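Local coordinates for protein ribokinase, putative (Burkholderia thailandensis, PDB 3B1N) that binds ADP and the nucleoside analogue mizoribine and probably phosphorylates nucleosides, as a kinase of the ribokinase (pfkB) family, at residues D74-P77 / Y78-R81. Residues are numbered along the deposited sequence; the frame is centred on the assembly and turned at random.
Sequences DAQP and YLDR
Gln76 and Asp80, polar residues suited to the exposed face, are joined one helical turn apart by a nearly straight hydrogen bond (166°) from NE2 of Gln76 to OD1 of Asp80, 2.9 Å long. With CG of Gln76 anti to its N (chi1 -157°), the bend at chi2 carries the amide over to the next turn. The bond lies in the amide plane but reaches OD1 from above the carboxylate, the two planes being 43° apart.

Helical i to i+4 hydrogen bonds run from the N atoms of Leu79, Asp80 and Arg81 to the O atoms of Ala75, Gln76 and Pro77. Proline suits this first turn because its N, which has no hydrogen to give, needs no carbonyl acceptor.

On the face turned to the sheet, Ala75 CB lies 4.3 Å from Leu79 CD1. Ala75 is small enough to lie against Leu70 of strand 64-71, while the longer Leu79 also reaches Val92 and Val94 of strand 88-95. Tyr78 runs another way, near the nucleoside pocket, combining an apolar ring, edge-to-face with Phe46, and a hydroxyl that bonds at depth to Gly47 O. Gln290 bridges Tyr78 OH, through NE2, and NH2 of the extended Arg81, through OE1.

The arrangement is the amphipathic N-terminal part of the helix in the beta-alpha-beta unit 64-71, 76-85, 88-95, at one edge of the Rossmann-like ribokinase fold.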
ATOM      1  N   ASP B  74       2.914 -21.706   8.209  1.00 13.14           N
ATOM      2  CA  ASP B  74       2.559 -20.701   9.214  1.00 12.51           C
ATOM      3  C   ASP B  74       1.085 -20.728   9.579  1.00 12.20           C
ATOM      4  O   ASP B  74       0.613 -19.798  10.187  1.00 13.32           O
ATOM      5  CB  ASP B  74       3.012 -19.315   8.764  1.00 14.08           C
ATOM      6  CG  ASP B  74       2.436 -18.921   7.442  1.00 14.53           C
ATOM      7  OD1 ASP B  74       1.641 -19.703   6.869  1.00 14.55           O
ATOM      8  OD2 ASP B  74       2.806 -17.806   6.971  1.00 19.86           O
ATOM      9  N   ALA B  75       0.418 -21.847   9.299  1.00 11.50           N
ATOM     10  CA  ALA B  75      -1.018 -21.991   9.654  1.00 11.33           C
ATOM     11  C   ALA B  75      -1.278 -22.080  11.157  1.00 10.85           C
ATOM     12  O   ALA B  75      -2.397 -21.717  11.582  1.00 10.22           O
ATOM     13  CB  ALA B  75      -1.620 -23.178   8.999  1.00 11.51           C
ATOM     14  N   GLN B  76      -0.331 -22.567  11.949  1.00 11.82           N
ATOM     15  CA  GLN B  76      -0.686 -22.976  13.330  1.00 11.51           C
ATOM     16  C   GLN B  76      -1.304 -21.889  14.208  1.00 11.94           C
ATOM     17  O   GLN B  76      -2.306 -22.195  14.896  1.00 11.96           O
ATOM     18  CB  GLN B  76       0.525 -23.616  14.052  1.00 12.57           C
ATOM     19  CG  GLN B  76       0.089 -24.549  15.244  1.00 14.80           C
ATOM     20  CD  GLN B  76      -0.731 -25.745  14.769  1.00 17.11           C
ATOM     21  OE1 GLN B  76      -0.250 -26.526  13.923  1.00 20.63           O
ATOM     22  NE2 GLN B  76      -1.938 -25.926  15.307  1.00 20.06           N
ATOM     23  N   PRO B  77      -0.794 -20.655  14.160  1.00 11.83           N
ATOM     24  CA  PRO B  77      -1.452 -19.641  15.009  1.00 11.69           C
ATOM     25  C   PRO B  77      -2.918 -19.450  14.667  1.00 12.09           C
ATOM     26  O   PRO B  77      -3.750 -19.211  15.570  1.00 11.80           O
ATOM     27  CB  PRO B  77      -0.632 -18.368  14.747  1.00 12.93           C
ATOM     28  CG  PRO B  77       0.763 -18.953  14.483  1.00 13.84           C
ATOM     29  CD  PRO B  77       0.490 -20.160  13.616  1.00 13.17           C
ATOM     30  N   TYR B  78      -3.266 -19.514  13.393  1.00 10.84           N
ATOM     31  CA  TYR B  78      -4.667 -19.370  12.990  1.00  9.97           C
ATOM     32  C   TYR B  78      -5.488 -20.577  13.401  1.00 11.39           C
ATOM     33  O   TYR B  78      -6.619 -20.384  13.863  1.00 11.02           O
ATOM     34  CB  TYR B  78      -4.780 -19.110  11.464  1.00 10.93           C
ATOM     35  CG  TYR B  78      -5.775 -18.014  11.102  1.00  9.08           C
ATOM     36  CD1 TYR B  78      -5.461 -17.033  10.141  1.00 10.42           C
ATOM     37  CD2 TYR B  78      -7.073 -18.029  11.613  1.00 11.79           C
ATOM     38  CE1 TYR B  78      -6.368 -16.050   9.784  1.00 10.60           C
ATOM     39  CE2 TYR B  78      -7.987 -17.049  11.264  1.00 10.82           C
ATOM     40  CZ  TYR B  78      -7.627 -16.058  10.341  1.00  9.44           C
ATOM     41  OH  TYR B  78      -8.557 -15.111  10.001  1.00  8.70           O
ATOM     42  N   LEU B  79      -4.935 -21.797  13.244  1.00 11.22           N
ATOM     43  CA  LEU B  79      -5.656 -23.000  13.674  1.00 11.25           C
ATOM     44  C   LEU B  79      -5.901 -22.902  15.162  1.00 11.34           C
ATOM     45  O   LEU B  79      -7.054 -23.204  15.604  1.00 12.73           O
ATOM     46  CB  LEU B  79      -4.892 -24.280  13.356  1.00 12.63           C
ATOM     47  CG  LEU B  79      -4.613 -24.433  11.854  1.00 13.67           C
ATOM     48  CD1 LEU B  79      -3.796 -25.682  11.669  1.00 14.92           C
ATOM     49  CD2 LEU B  79      -5.905 -24.498  11.002  1.00 16.86           C
ATOM     50  N   ASP B  80      -4.878 -22.469  15.917  1.00 11.44           N
ATOM     51  CA  ASP B  80      -5.036 -22.427  17.406  1.00 11.35           C
ATOM     52  C   ASP B  80      -6.059 -21.371  17.789  1.00 12.73           C
ATOM     53  O   ASP B  80      -6.845 -21.572  18.710  1.00 13.29           O
ATOM     54  CB  ASP B  80      -3.670 -22.140  18.021  1.00 13.18           C
ATOM     55  CG  ASP B  80      -2.722 -23.316  17.896  1.00 12.09           C
ATOM     56  OD1 ASP B  80      -3.131 -24.414  17.468  1.00 15.83           O
ATOM     57  OD2 ASP B  80      -1.566 -23.099  18.287  1.00 18.04           O
ATOM     58  N   ARG B  81      -6.088 -20.269  17.060  1.00 11.73           N
ATOM     59  CA  ARG B  81      -7.064 -19.223  17.328  1.00 12.46           C
ATOM     60  C   ARG B  81      -8.491 -19.724  17.059  1.00 13.24           C
ATOM     61  O   ARG B  81      -9.412 -19.442  17.829  1.00 14.56           O
ATOM     62  CB  ARG B  81      -6.762 -18.027  16.444  1.00 13.29           C
ATOM     63  CG  ARG B  81      -7.858 -16.973  16.440  1.00 16.21           C
ATOM     64  CD  ARG B  81      -7.458 -15.862  15.506  1.00 15.14           C
ATOM     65  NE  ARG B  81      -8.476 -14.787  15.445  1.00 16.87           N
ATOM     66  CZ  ARG B  81      -8.600 -13.869  16.389  1.00 18.56           C
ATOM     67  NH1 ARG B  81      -7.811 -13.942  17.446  1.00 18.11           N
ATOM     68  NH2 ARG B  81      -9.506 -12.900  16.298  1.00 18.40           N
TER